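Local coordinates for TATA-box-binding protein (Methanococcus jannaschii, PDB 2Z8U) that probably binds the TATA box of archaeal promoters as a general factor for starting transcription by RNA polymerase, at residues V51-L54 and V59-L62; L62-R65 and V69-T72. All coordinates share one frame; numbering follows the deposited sequence.

Overall arrangement
Contacts 1 and 2 are successive antiparallel pairings in the first repeat, and both use strand 59-63. In contact 1 that strand pairs with 50-54, in contact 2 with 68-72, and Leu62 serves in both. The two centres lie about 8 Å apart, and a probable hydrogen bond from Ala60 N to Thr72 O, 2.9 Å, ties the shared strand to 68-72. Both contacts are largely buried, with helices on one face of the sheet and a second subunit at the other. Contact 1 is the broader, combining leucine and valine packing with a charged arginine at its margin. Contact 2 rests on one pair of backbone bonds, with fewer side chains meeting where the strands part.

Contact 1 (V51-L54 and V59-L62); sequences VCRL and VALL
Leu54 reaches across to strand 59-62 with one methyl, CD1, which crosses two partners at a slant: Val59 CG2 at 3.8 Å and Leu61 CD1 at 3.9 Å. Its CG lies beside the backbone N, opposite the carbonyl carbon (chi1 -67°), and this turn places the isobutyl group over the neighbouring strand. Cys52 lies on the same face, and helix 77-94 closes over this layer, with Ile87 touching both Cys52 and Leu54 and Ile84 touching Leu61. The other face carries Val51, Arg53, Ala60 and Leu62. There the aliphatic part of Arg53 runs past the small Ala60, CG meeting CB at 3.8 Å. A bend at chi3 (-104°) swings the guanidinium back along its own strand, so that Val51 CG1 sits over the centre of one of its faces. Each terminal nitrogen of the group makes a salt bridge, NH2 with Glu41 and NH1 with Asp123 of the second subunit. Val51 turns its other methyl, CG2, to Leu62 CD1 at 4.1 Å. Between the faces, Cys52 and Leu61 exchange two nearly straight backbone bonds, Cys52 N to Leu61 O at 2.9 Å and Leu61 N to Cys52 O at 2.8 Å. This is an antiparallel beta hairpin of the saddle-shaped TBP fold, whose helix-free face is the one that grips DNA in related complexes.

Contact 2 (L62-R65 and V69-T72); sequences LIFR and VNCT
Val69 overlaps the backbone of the opposite strand, its CG1 lying 3.8 Å from Leu62 O. That methyl is anti to the backbone N (chi1 174°), which leaves CG2 to meet Ile63 CG2 at 4.2 Å. The same carbonyl oxygen of Leu62 also receives a CA-H contact from Val69 CA at 3.2 Å and the backbone N-H of Asn70. This last bond, Asn70 N to Leu62 O, measures 3.0 Å. Its counterpart runs from Leu62 N to Asn70 O at 2.8 Å, the N-H pointing almost straight at the oxygen (166°). Leu62 and Asn70 thus form the hydrogen-bonded pair, and Ile63 with Val69 the non-hydrogen-bonded one, on the opposite face. Beyond Ile63 the chain leaves the sheet, yet the Phe64 ring comes back with its edge toward the end of the Asn70 side chain. By its place in the sequence, Phe64 is probably one of the phenylalanines that wedge into the DNA in TBP-TATA complexes. Leu62 and Asn70 look away from the helices, toward Leu126 and Glu129 of the second subunit. Ile63 packs on Leu30 of helix 30-36, while Val69 lies between Leu61 of strand 59-63 and Thr22 of strand 14-23, the next strand in the sheet.

Contact 1 (V51-L54 and V59-L62)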
ATOM      1  N   VAL B  51     -11.723 -12.015 -33.764  1.00 36.50           N
ATOM      2  CA  VAL B  51     -10.403 -11.595 -34.262  1.00 37.74           C
ATOM      3  C   VAL B  51     -10.248 -11.927 -35.738  1.00 38.64           C
ATOM      4  O   VAL B  51     -10.498 -13.053 -36.141  1.00 37.71           O
ATOM      5  CB  VAL B  51      -9.241 -12.251 -33.459  1.00 38.40           C
ATOM      6  CG1 VAL B  51      -7.879 -11.816 -34.000  1.00 38.30           C
ATOM      7  CG2 VAL B  51      -9.365 -11.920 -31.978  1.00 38.24           C
ATOM      8  N   CYS B  52      -9.868 -10.929 -36.537  1.00 40.89           N
ATOM      9  CA  CYS B  52      -9.578 -11.119 -37.953  1.00 41.56           C
ATOM     10  C   CYS B  52      -8.155 -10.641 -38.247  1.00 42.08           C
ATOM     11  O   CYS B  52      -7.819  -9.484 -38.001  1.00 40.61           O
ATOM     12  CB  CYS B  52     -10.565 -10.369 -38.848  1.00 42.43           C
ATOM     13  SG  CYS B  52     -10.191 -10.618 -40.655  1.00 45.12           S
ATOM     14  N   ARG B  53      -7.329 -11.540 -38.768  1.00 43.15           N
ATOM     15  CA  ARG B  53      -5.930 -11.227 -39.053  1.00 45.33           C
ATOM     16  C   ARG B  53      -5.689 -11.171 -40.547  1.00 46.30           C
ATOM     17  O   ARG B  53      -5.720 -12.197 -41.228  1.00 46.43           O
ATOM     18  CB  ARG B  53      -5.001 -12.234 -38.386  1.00 45.34           C
ATOM     19  CG  ARG B  53      -4.625 -11.862 -36.967  1.00 46.52           C
ATOM     20  CD  ARG B  53      -3.704 -12.898 -36.357  1.00 50.43           C
ATOM     21  NE  ARG B  53      -4.416 -13.746 -35.404  1.00 52.01           N
ATOM     22  CZ  ARG B  53      -4.385 -13.566 -34.087  1.00 53.00           C
ATOM     23  NH1 ARG B  53      -3.663 -12.570 -33.568  1.00 53.21           N
ATOM     24  NH2 ARG B  53      -5.068 -14.384 -33.285  1.00 52.69           N
ATOM     25  N   LEU B  54      -5.478  -9.957 -41.049  1.00 47.79           N
ATOM     26  CA  LEU B  54      -5.223  -9.725 -42.468  1.00 48.65           C
ATOM     27  C   LEU B  54      -3.758  -9.913 -42.809  1.00 49.35           C
ATOM     28  O   LEU B  54      -2.871  -9.577 -42.017  1.00 49.40           O
ATOM     29  CB  LEU B  54      -5.697  -8.336 -42.897  1.00 48.54           C
ATOM     30  CG  LEU B  54      -7.213  -8.148 -42.862  1.00 49.71           C
ATOM     31  CD1 LEU B  54      -7.603  -6.708 -43.139  1.00 50.42           C
ATOM     32  CD2 LEU B  54      -7.874  -9.093 -43.859  1.00 49.28           C
ATOM     33  N   VAL B  59      -2.295  -6.529 -40.780  1.00 42.92           N
ATOM     34  CA  VAL B  59      -3.062  -5.847 -39.734  1.00 41.50           C
ATOM     35  C   VAL B  59      -4.070  -6.822 -39.120  1.00 40.28           C
ATOM     36  O   VAL B  59      -4.503  -7.772 -39.777  1.00 40.09           O
ATOM     37  CB  VAL B  59      -3.793  -4.567 -40.252  1.00 41.71           C
ATOM     38  CG1 VAL B  59      -2.811  -3.534 -40.821  1.00 42.55           C
ATOM     39  CG2 VAL B  59      -4.856  -4.915 -41.288  1.00 44.11           C
ATOM     40  N   ALA B  60      -4.445  -6.571 -37.868  1.00 38.96           N
ATOM     41  CA  ALA B  60      -5.399  -7.409 -37.171  1.00 37.54           C
ATOM     42  C   ALA B  60      -6.523  -6.542 -36.616  1.00 37.66           C
ATOM     43  O   ALA B  60      -6.295  -5.402 -36.186  1.00 35.29           O
ATOM     44  CB  ALA B  60      -4.709  -8.172 -36.040  1.00 38.20           C
ATOM     45  N   LEU B  61      -7.726  -7.092 -36.625  1.00 36.27           N
ATOM     46  CA  LEU B  61      -8.888  -6.374 -36.109  1.00 36.63           C
ATOM     47  C   LEU B  61      -9.553  -7.216 -35.034  1.00 35.96           C
ATOM     48  O   LEU B  61      -9.623  -8.442 -35.151  1.00 35.43           O
ATOM     49  CB  LEU B  61      -9.890  -6.076 -37.240  1.00 37.30           C
ATOM     50  CG  LEU B  61      -9.460  -5.136 -38.388  1.00 40.38           C
ATOM     51  CD1 LEU B  61      -8.831  -5.911 -39.543  1.00 43.71           C
ATOM     52  CD2 LEU B  61     -10.671  -4.413 -38.898  1.00 43.62           C
ATOM     53  N   LEU B  62     -10.038  -6.544 -33.994  1.00 35.60           N
ATOM     54  CA  LEU B  62     -10.834  -7.150 -32.956  1.00 35.92           C
ATOM     55  C   LEU B  62     -12.196  -6.492 -33.044  1.00 35.77           C
ATOM     56  O   LEU B  62     -12.299  -5.258 -32.986  1.00 34.96           O
ATOM     57  CB  LEU B  62     -10.199  -6.935 -31.576  1.00 36.55           C
ATOM     58  CG  LEU B  62     -10.977  -7.340 -30.307  1.00 35.93           C
ATOM     59  CD1 LEU B  62     -11.345  -8.812 -30.273  1.00 37.00           C
ATOM     60  CD2 LEU B  62     -10.175  -6.962 -29.061  1.00 37.05           C
TER

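Contact 2 (L62-R65 and V69-T72)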
ATOM      1  N   LEU B  62     -10.038  -6.544 -33.994  1.00 35.60           N
ATOM      2  CA  LEU B  62     -10.834  -7.150 -32.956  1.00 35.92           C
ATOM      3  C   LEU B  62     -12.196  -6.492 -33.044  1.00 35.77           C
ATOM      4  O   LEU B  62     -12.299  -5.258 -32.986  1.00 34.96           O
ATOM      5  CB  LEU B  62     -10.199  -6.935 -31.576  1.00 36.55           C
ATOM      6  CG  LEU B  62     -10.977  -7.340 -30.307  1.00 35.93           C
ATOM      7  CD1 LEU B  62     -11.345  -8.812 -30.273  1.00 37.00           C
ATOM      8  CD2 LEU B  62     -10.175  -6.962 -29.061  1.00 37.05           C
ATOM      9  N   ILE B  63     -13.224  -7.312 -33.270  1.00 35.86           N
ATOM     10  CA  ILE B  63     -14.571  -6.794 -33.471  1.00 36.23           C
ATOM     11  C   ILE B  63     -15.517  -7.272 -32.365  1.00 36.92           C
ATOM     12  O   ILE B  63     -15.615  -8.473 -32.116  1.00 35.67           O
ATOM     13  CB  ILE B  63     -15.160  -7.230 -34.836  1.00 36.50           C
ATOM     14  CG1 ILE B  63     -14.173  -6.942 -35.982  1.00 36.90           C
ATOM     15  CG2 ILE B  63     -16.537  -6.563 -35.050  1.00 36.95           C
ATOM     16  CD1 ILE B  63     -14.626  -7.417 -37.347  1.00 36.32           C
ATOM     17  N   PHE B  64     -16.246  -6.334 -31.757  1.00 36.52           N
ATOM     18  CA  PHE B  64     -17.205  -6.675 -30.703  1.00 38.04           C
ATOM     19  C   PHE B  64     -18.659  -6.573 -31.192  1.00 37.35           C
ATOM     20  O   PHE B  64     -18.941  -5.874 -32.164  1.00 36.16           O
ATOM     21  CB  PHE B  64     -16.975  -5.756 -29.496  1.00 38.89           C
ATOM     22  CG  PHE B  64     -15.707  -6.056 -28.734  1.00 40.96           C
ATOM     23  CD1 PHE B  64     -15.642  -7.154 -27.869  1.00 41.63           C
ATOM     24  CD2 PHE B  64     -14.595  -5.251 -28.873  1.00 42.46           C
ATOM     25  CE1 PHE B  64     -14.474  -7.437 -27.150  1.00 42.81           C
ATOM     26  CE2 PHE B  64     -13.417  -5.516 -28.150  1.00 44.84           C
ATOM     27  CZ  PHE B  64     -13.365  -6.616 -27.286  1.00 41.60           C
ATOM     28  N   ARG B  65     -19.574  -7.268 -30.507  1.00 37.68           N
ATOM     29  CA  ARG B  65     -21.017  -7.165 -30.761  1.00 39.11           C
ATOM     30  C   ARG B  65     -21.528  -5.704 -30.659  1.00 37.94           C
ATOM     31  O   ARG B  65     -22.420  -5.314 -31.387  1.00 38.34           O
ATOM     32  CB  ARG B  65     -21.787  -8.089 -29.782  1.00 39.00           C
ATOM     33  CG  ARG B  65     -23.279  -8.261 -30.047  1.00 42.26           C
ATOM     34  CD  ARG B  65     -23.840  -9.579 -29.412  1.00 42.80           C
ATOM     35  NE  ARG B  65     -23.056 -10.752 -29.840  1.00 50.18           N
ATOM     36  CZ  ARG B  65     -23.220 -11.420 -30.991  1.00 52.61           C
ATOM     37  NH1 ARG B  65     -24.179 -11.092 -31.858  1.00 53.67           N
ATOM     38  NH2 ARG B  65     -22.421 -12.443 -31.276  1.00 52.22           N
ATOM     39  N   VAL B  69     -14.446  -1.672 -32.692  1.00 35.77           N
ATOM     40  CA  VAL B  69     -13.370  -2.314 -33.409  1.00 35.80           C
ATOM     41  C   VAL B  69     -12.043  -1.718 -32.894  1.00 36.97           C
ATOM     42  O   VAL B  69     -11.910  -0.486 -32.719  1.00 37.71           O
ATOM     43  CB  VAL B  69     -13.511  -2.114 -34.955  1.00 35.02           C
ATOM     44  CG1 VAL B  69     -12.281  -2.682 -35.716  1.00 37.67           C
ATOM     45  CG2 VAL B  69     -14.806  -2.754 -35.496  1.00 36.08           C
ATOM     46  N   ASN B  70     -11.075  -2.597 -32.628  1.00 37.29           N
ATOM     47  CA  ASN B  70      -9.695  -2.193 -32.334  1.00 38.35           C
ATOM     48  C   ASN B  70      -8.823  -2.820 -33.414  1.00 37.84           C
ATOM     49  O   ASN B  70      -9.071  -3.953 -33.846  1.00 37.15           O
ATOM     50  CB  ASN B  70      -9.267  -2.677 -30.951  1.00 38.69           C
ATOM     51  CG  ASN B  70     -10.034  -1.989 -29.812  1.00 43.83           C
ATOM     52  OD1 ASN B  70     -10.422  -0.816 -29.906  1.00 48.45           O
ATOM     53  ND2 ASN B  70     -10.261  -2.728 -28.730  1.00 47.89           N
ATOM     54  N   CYS B  71      -7.831  -2.075 -33.885  1.00 38.06           N
ATOM     55  CA  CYS B  71      -7.034  -2.512 -35.023  1.00 37.54           C
ATOM     56  C   CYS B  71      -5.569  -2.180 -34.783  1.00 37.03           C
ATOM     57  O   CYS B  71      -5.229  -1.047 -34.450  1.00 35.70           O
ATOM     58  CB  CYS B  71      -7.547  -1.867 -36.331  1.00 37.58           C
ATOM     59  SG  CYS B  71      -6.465  -2.062 -37.771  1.00 39.46           S
ATOM     60  N   THR B  72      -4.726  -3.198 -34.957  1.00 36.16           N
ATOM     61  CA  THR B  72      -3.295  -3.119 -34.706  1.00 36.03           C
ATOM     62  C   THR B  72      -2.551  -3.511 -35.980  1.00 35.49           C
ATOM     63  O   THR B  72      -3.112  -4.170 -36.853  1.00 34.34           O
ATOM     64  CB  THR B  72      -2.923  -4.082 -33.533  1.00 36.44           C
ATOM     65  OG1 THR B  72      -1.566  -3.877 -33.156  1.00 41.82           O
ATOM     66  CG2 THR B  72      -3.119  -5.524 -33.933  1.00 33.62           C
TER